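Local coordinates for VIN1 (Oscarella pearsei, PDB 6BFI), which binds actin filaments as a sponge member of the vinculin family and may play a role in cell-cell adhesion, at residues A[136-141]-A[243-248]; A[745-750]-A[815-820]. All blocks are in the same frame, centred on the assembly; numbering follows the deposited sequence.

Contact 1: A[136-141]-A[243-248]; sequences KVCRSV and EEIIRV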
ATOM      1  N   LYS A 136     -25.192   0.129 -15.620  1.00 60.18           N
ATOM      2  CA  LYS A 136     -26.150   0.901 -16.408  1.00 64.24           C
ATOM      3  C   LYS A 136     -26.335   2.301 -15.827  1.00 66.15           C
ATOM      4  O   LYS A 136     -26.226   3.305 -16.547  1.00 57.37           O
ATOM      5  CB  LYS A 136     -27.479   0.147 -16.475  1.00 66.17           C
ATOM      6  CG  LYS A 136     -28.645   0.909 -17.076  1.00 71.03           C
ATOM      7  CD  LYS A 136     -29.893   0.031 -17.061  1.00 77.24           C
ATOM      8  CE  LYS A 136     -31.148   0.809 -17.424  1.00 81.13           C
ATOM      9  NZ  LYS A 136     -32.373  -0.036 -17.285  1.00 84.11           N
ATOM     10  N   VAL A 137     -26.588   2.389 -14.517  1.00 67.27           N
ATOM     11  CA  VAL A 137     -26.740   3.699 -13.879  1.00 68.27           C
ATOM     12  C   VAL A 137     -25.488   4.549 -14.089  1.00 66.03           C
ATOM     13  O   VAL A 137     -25.562   5.704 -14.545  1.00 70.51           O
ATOM     14  CB  VAL A 137     -27.058   3.532 -12.383  1.00 70.61           C
ATOM     15  CG1 VAL A 137     -26.930   4.863 -11.661  1.00 68.60           C
ATOM     16  CG2 VAL A 137     -28.454   2.952 -12.199  1.00 72.88           C
ATOM     17  N   CYS A 138     -24.317   3.986 -13.763  1.00 63.18           N
ATOM     18  CA  CYS A 138     -23.065   4.730 -13.896  1.00 57.73           C
ATOM     19  C   CYS A 138     -22.857   5.223 -15.323  1.00 54.86           C
ATOM     20  O   CYS A 138     -22.361   6.337 -15.540  1.00 55.47           O
ATOM     21  CB  CYS A 138     -21.886   3.858 -13.459  1.00 54.79           C
ATOM     22  SG  CYS A 138     -21.958   3.285 -11.747  1.00 53.15           S
ATOM     23  N   ARG A 139     -23.221   4.404 -16.311  1.00 58.60           N
ATOM     24  CA  ARG A 139     -23.109   4.824 -17.702  1.00 66.75           C
ATOM     25  C   ARG A 139     -24.043   5.987 -18.002  1.00 71.89           C
ATOM     26  O   ARG A 139     -23.659   6.925 -18.707  1.00 77.92           O
ATOM     27  CB  ARG A 139     -23.405   3.653 -18.641  1.00 72.40           C
ATOM     28  CG  ARG A 139     -22.319   2.590 -18.707  1.00 74.69           C
ATOM     29  CD  ARG A 139     -20.986   3.161 -19.160  1.00 74.37           C
ATOM     30  NE  ARG A 139     -20.081   2.109 -19.616  1.00 72.85           N
ATOM     31  CZ  ARG A 139     -18.785   2.284 -19.854  1.00 65.47           C
ATOM     32  NH1 ARG A 139     -18.227   3.471 -19.669  1.00 57.36           N
ATOM     33  NH2 ARG A 139     -18.046   1.266 -20.273  1.00 67.02           N
ATOM     34  N   SER A 140     -25.271   5.948 -17.478  1.00 72.07           N
ATOM     35  CA  SER A 140     -26.205   7.041 -17.737  1.00 74.08           C
ATOM     36  C   SER A 140     -25.668   8.362 -17.193  1.00 72.44           C
ATOM     37  O   SER A 140     -25.596   9.364 -17.920  1.00 67.74           O
ATOM     38  CB  SER A 140     -27.578   6.726 -17.140  1.00 72.88           C
ATOM     39  OG  SER A 140     -27.563   6.805 -15.728  1.00 71.61           O
ATOM     40  N   VAL A 141     -25.265   8.380 -15.917  1.00 70.04           N
ATOM     41  CA  VAL A 141     -24.791   9.638 -15.339  1.00 66.35           C
ATOM     42  C   VAL A 141     -23.496  10.087 -16.013  1.00 60.79           C
ATOM     43  O   VAL A 141     -23.299  11.282 -16.289  1.00 57.80           O
ATOM     44  CB  VAL A 141     -24.635   9.499 -13.812  1.00 67.50           C
ATOM     45  CG1 VAL A 141     -23.796   8.291 -13.466  1.00 72.52           C
ATOM     46  CG2 VAL A 141     -24.031  10.757 -13.219  1.00 66.47           C
ATOM     47  N   GLU A 243     -15.444   5.802 -14.661  1.00 44.79           N
ATOM     48  CA  GLU A 243     -14.887   4.674 -15.404  1.00 49.85           C
ATOM     49  C   GLU A 243     -14.283   3.644 -14.457  1.00 54.57           C
ATOM     50  O   GLU A 243     -14.521   2.438 -14.597  1.00 59.48           O
ATOM     51  CB  GLU A 243     -13.829   5.159 -16.397  1.00 52.56           C
ATOM     52  CG  GLU A 243     -14.379   5.645 -17.721  1.00 61.61           C
ATOM     53  CD  GLU A 243     -14.931   4.520 -18.573  1.00 69.69           C
ATOM     54  OE1 GLU A 243     -14.221   3.509 -18.755  1.00 74.36           O
ATOM     55  OE2 GLU A 243     -16.076   4.646 -19.057  1.00 71.38           O
ATOM     56  N   GLU A 244     -13.500   4.108 -13.480  1.00 54.40           N
ATOM     57  CA  GLU A 244     -12.867   3.181 -12.548  1.00 55.72           C
ATOM     58  C   GLU A 244     -13.901   2.489 -11.672  1.00 50.20           C
ATOM     59  O   GLU A 244     -13.771   1.294 -11.383  1.00 53.76           O
ATOM     60  CB  GLU A 244     -11.832   3.915 -11.693  1.00 56.64           C
ATOM     61  CG  GLU A 244     -10.971   3.000 -10.830  1.00 61.93           C
ATOM     62  CD  GLU A 244     -10.001   2.159 -11.641  1.00 69.00           C
ATOM     63  OE1 GLU A 244      -9.867   2.397 -12.860  1.00 72.85           O
ATOM     64  OE2 GLU A 244      -9.367   1.256 -11.058  1.00 73.72           O
ATOM     65  N   ILE A 245     -14.934   3.218 -11.242  1.00 47.14           N
ATOM     66  CA  ILE A 245     -16.028   2.584 -10.507  1.00 46.15           C
ATOM     67  C   ILE A 245     -16.638   1.462 -11.333  1.00 46.29           C
ATOM     68  O   ILE A 245     -16.906   0.369 -10.821  1.00 49.12           O
ATOM     69  CB  ILE A 245     -17.087   3.626 -10.103  1.00 47.22           C
ATOM     70  CG1 ILE A 245     -16.655   4.373  -8.844  1.00 49.72           C
ATOM     71  CG2 ILE A 245     -18.435   2.962  -9.869  1.00 46.54           C
ATOM     72  CD1 ILE A 245     -17.622   5.453  -8.413  1.00 52.88           C
ATOM     73  N   ILE A 246     -16.856   1.709 -12.627  1.00 45.21           N
ATOM     74  CA  ILE A 246     -17.437   0.684 -13.490  1.00 50.22           C
ATOM     75  C   ILE A 246     -16.499  -0.510 -13.606  1.00 54.93           C
ATOM     76  O   ILE A 246     -16.942  -1.665 -13.619  1.00 60.28           O
ATOM     77  CB  ILE A 246     -17.779   1.280 -14.870  1.00 51.81           C
ATOM     78  CG1 ILE A 246     -18.889   2.322 -14.733  1.00 46.87           C
ATOM     79  CG2 ILE A 246     -18.197   0.186 -15.846  1.00 48.37           C
ATOM     80  CD1 ILE A 246     -19.206   3.055 -16.021  1.00 47.71           C
ATOM     81  N   ARG A 247     -15.190  -0.255 -13.680  1.00 55.11           N
ATOM     82  CA  ARG A 247     -14.234  -1.348 -13.829  1.00 58.62           C
ATOM     83  C   ARG A 247     -14.178  -2.210 -12.573  1.00 59.16           C
ATOM     84  O   ARG A 247     -14.196  -3.443 -12.652  1.00 59.79           O
ATOM     85  CB  ARG A 247     -12.849  -0.793 -14.162  1.00 59.01           C
ATOM     86  CG  ARG A 247     -11.855  -1.864 -14.579  1.00 60.66           C
ATOM     87  CD  ARG A 247     -10.442  -1.313 -14.679  1.00 61.64           C
ATOM     88  NE  ARG A 247      -9.913  -0.942 -13.370  1.00 62.82           N
ATOM     89  CZ  ARG A 247      -9.281  -1.781 -12.554  1.00 62.59           C
ATOM     90  NH1 ARG A 247      -9.100  -3.047 -12.909  1.00 62.57           N
ATOM     91  NH2 ARG A 247      -8.833  -1.356 -11.380  1.00 59.25           N
ATOM     92  N   VAL A 248     -14.108  -1.575 -11.400  1.00 58.99           N
ATOM     93  CA  VAL A 248     -14.036  -2.321 -10.149  1.00 58.45           C
ATOM     94  C   VAL A 248     -15.348  -3.042  -9.872  1.00 56.23           C
ATOM     95  O   VAL A 248     -15.353  -4.143  -9.308  1.00 47.77           O
ATOM     96  CB  VAL A 248     -13.649  -1.377  -8.995  1.00 54.64           C
ATOM     97  CG1 VAL A 248     -13.566  -2.139  -7.681  1.00 55.70           C
ATOM     98  CG2 VAL A 248     -12.326  -0.690  -9.299  1.00 53.21           C
TER

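Contact 2: A[745-750]-A[815-820]; sequences NACMDK and EAACIR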
ATOM      1  N   ASN A 745      -0.224  -5.999  18.261  1.00 87.88           N
ATOM      2  CA  ASN A 745      -0.900  -5.272  19.331  1.00 91.87           C
ATOM      3  C   ASN A 745       0.098  -4.631  20.287  1.00 93.19           C
ATOM      4  O   ASN A 745      -0.093  -3.486  20.715  1.00 94.81           O
ATOM      5  CB  ASN A 745      -1.842  -6.211  20.084  1.00 99.79           C
ATOM      6  CG  ASN A 745      -2.790  -5.468  21.006  1.00107.41           C
ATOM      7  OD1 ASN A 745      -2.482  -5.233  22.174  1.00112.50           O
ATOM      8  ND2 ASN A 745      -3.952  -5.096  20.482  1.00107.92           N
ATOM      9  N   ALA A 746       1.166  -5.346  20.633  1.00 91.35           N
ATOM     10  CA  ALA A 746       2.165  -4.847  21.569  1.00 92.62           C
ATOM     11  C   ALA A 746       3.223  -3.974  20.903  1.00 87.36           C
ATOM     12  O   ALA A 746       4.216  -3.623  21.551  1.00 88.52           O
ATOM     13  CB  ALA A 746       2.838  -6.017  22.291  1.00 94.19           C
ATOM     14  N   CYS A 747       3.034  -3.620  19.636  1.00 83.51           N
ATOM     15  CA  CYS A 747       3.973  -2.772  18.917  1.00 81.81           C
ATOM     16  C   CYS A 747       3.601  -1.307  19.101  1.00 83.31           C
ATOM     17  O   CYS A 747       2.429  -0.934  19.004  1.00 84.93           O
ATOM     18  CB  CYS A 747       3.986  -3.125  17.430  1.00 79.95           C
ATOM     19  SG  CYS A 747       5.100  -2.120  16.422  1.00 83.14           S
ATOM     20  N   MET A 748       4.609  -0.480  19.379  1.00 82.69           N
ATOM     21  CA  MET A 748       4.412   0.944  19.614  1.00 83.26           C
ATOM     22  C   MET A 748       4.801   1.795  18.413  1.00 82.75           C
ATOM     23  O   MET A 748       4.919   3.018  18.542  1.00 87.23           O
ATOM     24  CB  MET A 748       5.198   1.384  20.850  1.00 86.74           C
ATOM     25  CG  MET A 748       5.279   0.325  21.936  1.00 91.62           C
ATOM     26  SD  MET A 748       5.875   0.978  23.507  1.00101.29           S
ATOM     27  CE  MET A 748       4.413   1.834  24.086  1.00102.24           C
ATOM     28  N   ASP A 749       5.006   1.179  17.254  1.00 81.04           N
ATOM     29  CA  ASP A 749       5.357   1.879  16.021  1.00 80.25           C
ATOM     30  C   ASP A 749       4.194   1.685  15.053  1.00 82.35           C
ATOM     31  O   ASP A 749       4.062   0.624  14.436  1.00 82.74           O
ATOM     32  CB  ASP A 749       6.668   1.347  15.450  1.00 78.08           C
ATOM     33  CG  ASP A 749       7.263   2.262  14.398  1.00 78.65           C
ATOM     34  OD1 ASP A 749       6.519   3.092  13.833  1.00 81.89           O
ATOM     35  OD2 ASP A 749       8.478   2.148  14.134  1.00 76.42           O
ATOM     36  N   LYS A 750       3.357   2.718  14.917  1.00 85.39           N
ATOM     37  CA  LYS A 750       2.134   2.580  14.130  1.00 85.31           C
ATOM     38  C   LYS A 750       2.433   2.320  12.660  1.00 84.92           C
ATOM     39  O   LYS A 750       1.601   1.743  11.950  1.00 81.90           O
ATOM     40  CB  LYS A 750       1.260   3.826  14.289  1.00 86.82           C
ATOM     41  CG  LYS A 750       0.680   4.001  15.681  1.00 90.48           C
ATOM     42  CD  LYS A 750      -0.187   5.251  15.769  1.00 92.13           C
ATOM     43  CE  LYS A 750      -0.746   5.445  17.170  1.00 94.63           C
ATOM     44  NZ  LYS A 750      -1.529   6.705  17.303  1.00 95.67           N
ATOM     45  N   GLU A 815       9.181  -9.322  12.151  1.00 71.69           N
ATOM     46  CA  GLU A 815      10.514  -8.953  12.616  1.00 75.32           C
ATOM     47  C   GLU A 815      10.646  -7.440  12.740  1.00 73.96           C
ATOM     48  O   GLU A 815      11.290  -6.938  13.668  1.00 75.63           O
ATOM     49  CB  GLU A 815      11.575  -9.518  11.671  1.00 79.46           C
ATOM     50  CG  GLU A 815      13.008  -9.405  12.182  1.00 86.98           C
ATOM     51  CD  GLU A 815      13.663  -8.083  11.828  1.00 91.19           C
ATOM     52  OE1 GLU A 815      13.107  -7.347  10.986  1.00 90.01           O
ATOM     53  OE2 GLU A 815      14.736  -7.780  12.395  1.00 95.15           O
ATOM     54  N   ALA A 816      10.031  -6.696  11.815  1.00 70.13           N
ATOM     55  CA  ALA A 816      10.066  -5.240  11.903  1.00 67.53           C
ATOM     56  C   ALA A 816       9.220  -4.734  13.064  1.00 72.03           C
ATOM     57  O   ALA A 816       9.568  -3.732  13.703  1.00 77.66           O
ATOM     58  CB  ALA A 816       9.595  -4.622  10.587  1.00 65.16           C
ATOM     59  N   ALA A 817       8.109  -5.410  13.358  1.00 70.76           N
ATOM     60  CA  ALA A 817       7.252  -4.986  14.458  1.00 73.39           C
ATOM     61  C   ALA A 817       7.862  -5.294  15.818  1.00 80.27           C
ATOM     62  O   ALA A 817       7.504  -4.641  16.805  1.00 85.34           O
ATOM     63  CB  ALA A 817       5.879  -5.646  14.340  1.00 68.02           C
ATOM     64  N   CYS A 818       8.770  -6.268  15.896  1.00 81.69           N
ATOM     65  CA  CYS A 818       9.411  -6.625  17.156  1.00 85.03           C
ATOM     66  C   CYS A 818      10.565  -5.696  17.528  1.00 87.45           C
ATOM     67  O   CYS A 818      11.366  -6.050  18.403  1.00 91.13           O
ATOM     68  CB  CYS A 818       9.908  -8.073  17.104  1.00 88.13           C
ATOM     69  SG  CYS A 818       8.595  -9.322  17.085  1.00 87.54           S
ATOM     70  N   ILE A 819      10.672  -4.528  16.902  1.00 84.17           N
ATOM     71  CA  ILE A 819      11.769  -3.609  17.194  1.00 84.76           C
ATOM     72  C   ILE A 819      11.427  -2.674  18.348  1.00 90.10           C
ATOM     73  O   ILE A 819      12.266  -2.416  19.214  1.00 93.69           O
ATOM     74  CB  ILE A 819      12.146  -2.823  15.923  1.00 79.09           C
ATOM     75  CG1 ILE A 819      12.617  -3.783  14.828  1.00 77.77           C
ATOM     76  CG2 ILE A 819      13.225  -1.796  16.228  1.00 79.17           C
ATOM     77  CD1 ILE A 819      12.780  -3.132  13.472  1.00 76.87           C
ATOM     78  N   ARG A 820      10.201  -2.155  18.386  1.00 90.05           N
ATOM     79  CA  ARG A 820       9.747  -1.249  19.441  1.00 93.33           C
ATOM     80  C   ARG A 820       8.546  -1.884  20.134  1.00 95.72           C
ATOM     81  O   ARG A 820       7.398  -1.490  19.910  1.00 89.54           O
ATOM     82  CB  ARG A 820       9.407   0.136  18.877  1.00 89.70           C
ATOM     83  CG  ARG A 820      10.616   0.951  18.450  1.00 85.96           C
ATOM     84  CD  ARG A 820      10.215   2.373  18.094  1.00 81.05           C
ATOM     85  NE  ARG A 820      11.367   3.195  17.732  1.00 77.81           N
ATOM     86  CZ  ARG A 820      12.108   3.867  18.606  1.00 78.70           C
ATOM     87  NH1 ARG A 820      11.823   3.817  19.900  1.00 78.31           N
ATOM     88  NH2 ARG A 820      13.138   4.590  18.185  1.00 81.08           N
TER

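Contact 1: A[136-141]-A[243-248]
Arg139 and Glu243 form a salt bridge across helices 102-145 and 224-249, with Arg139 NH1 lying 2.5 Å from Glu243 OE2. The hydrogen bond within it is weak, bent to 130° at the hydrogen, and the guanidinium and carboxylate planes are turned 37° apart. Glu243 OE2 comes to the edge of the guanidinium, near its plane. The Glu243 chain starts away from the other helix and is bent at chi2, which brings CD back toward it. Gln142 ties the pair together: its amide donates to Glu243 OE2 through NE2 and accepts from Arg139 NH1 through OE1. An alanine in place of Glu243 would probably leave the arginine charge without its carboxylate mate and the Gln142 NE2 without this acceptor.

Next to the ion pair the contact turns apolar. Ile246 crosses Arg139 at about a right angle, its CD1 3.6 Å from Arg139 CD, so the isoleucine methyl covers both the arginine methylenes and a face of its charged group, while the edge of that group meets the carboxylate. Ile246 CG1 also rests 3.6 Å from Cys138 CB, while Cys138 SG reaches Ile245 CG2 at 4.0 Å. Cysteine suits this place because it is small and weakly polar; the long branched Ile246 spans the gap to Cys138 and Arg139, and Ile245 adds one methyl at the sulfur. Met171 of helix 154-178 covers Cys138 from a third helix. The two segments run antiparallel (168°), their axes approaching to 10.0 Å, and the chemistry grades from a buried apolar seam to an ion pair at its margin.

Contact 2: A[745-750]-A[815-820]
The turn between helices 718-745 and 750-760 meets the C-terminal end of helix 786-817 and the residues after it, where an interhelical turn packs against the end of another helix in this all-helical protein. Met748 N donates to Arg820 O at 3.0 Å, a nearly straight bond (169° at the hydrogen) that joins the two backbones. The methionine side chain starts beside the same carbonyl, its CG 3.4 Å from Arg820 O, and then leads away. Cys747 SG, anti to its backbone N (chi1 179°), lies 3.5 Å from Ala817 O and 4.2 Å from Ala817 CB; a larger side chain than alanine's would probably crowd the sulfur. The same sulfur accepts from Asp749 N at 3.4 Å, bridging Cys747 and Asp749 within the turn. Asp749 suits the N-cap of helix 750-760, since a carboxylate can accept from amides at a helix start: its OD1 accepts a hydrogen bond from Asn551 ND2 and a weak one from Arg751 N. Arg820 extends past Asp749, bringing CD within 4.3 Å of Asp749 OD2, but its NH2 donates to Asn616 O. Ala746 pairs by backbone with Arg822 and Met748 with Glu553, while Ala817 packs on Ile743 of helix 718-745, placing the contact between that helix and the loop beyond helix 524-550.

Overall arrangement
Both segments of contact 1 precede those of contact 2 along the chain. Their centres lie 41 Å apart, on opposite sides of the chain's centre, and their nearest atoms are about 25 Å apart, without touching. They share no helix: 136-141 and 243-248 sit on helices 102-145 and 224-249, whereas 745-750 links helices 718-745 and 750-760, and 815-820 covers the last turn of helix 786-817 and runs on past it. All four belong to the vinculin-family part of the chain. Contact 1 joins two antiparallel helices side by side through their side chains; contact 2 joins a turn to a helix end, largely through backbone. Together they illustrate two ways of joining helices in a protein built without strands.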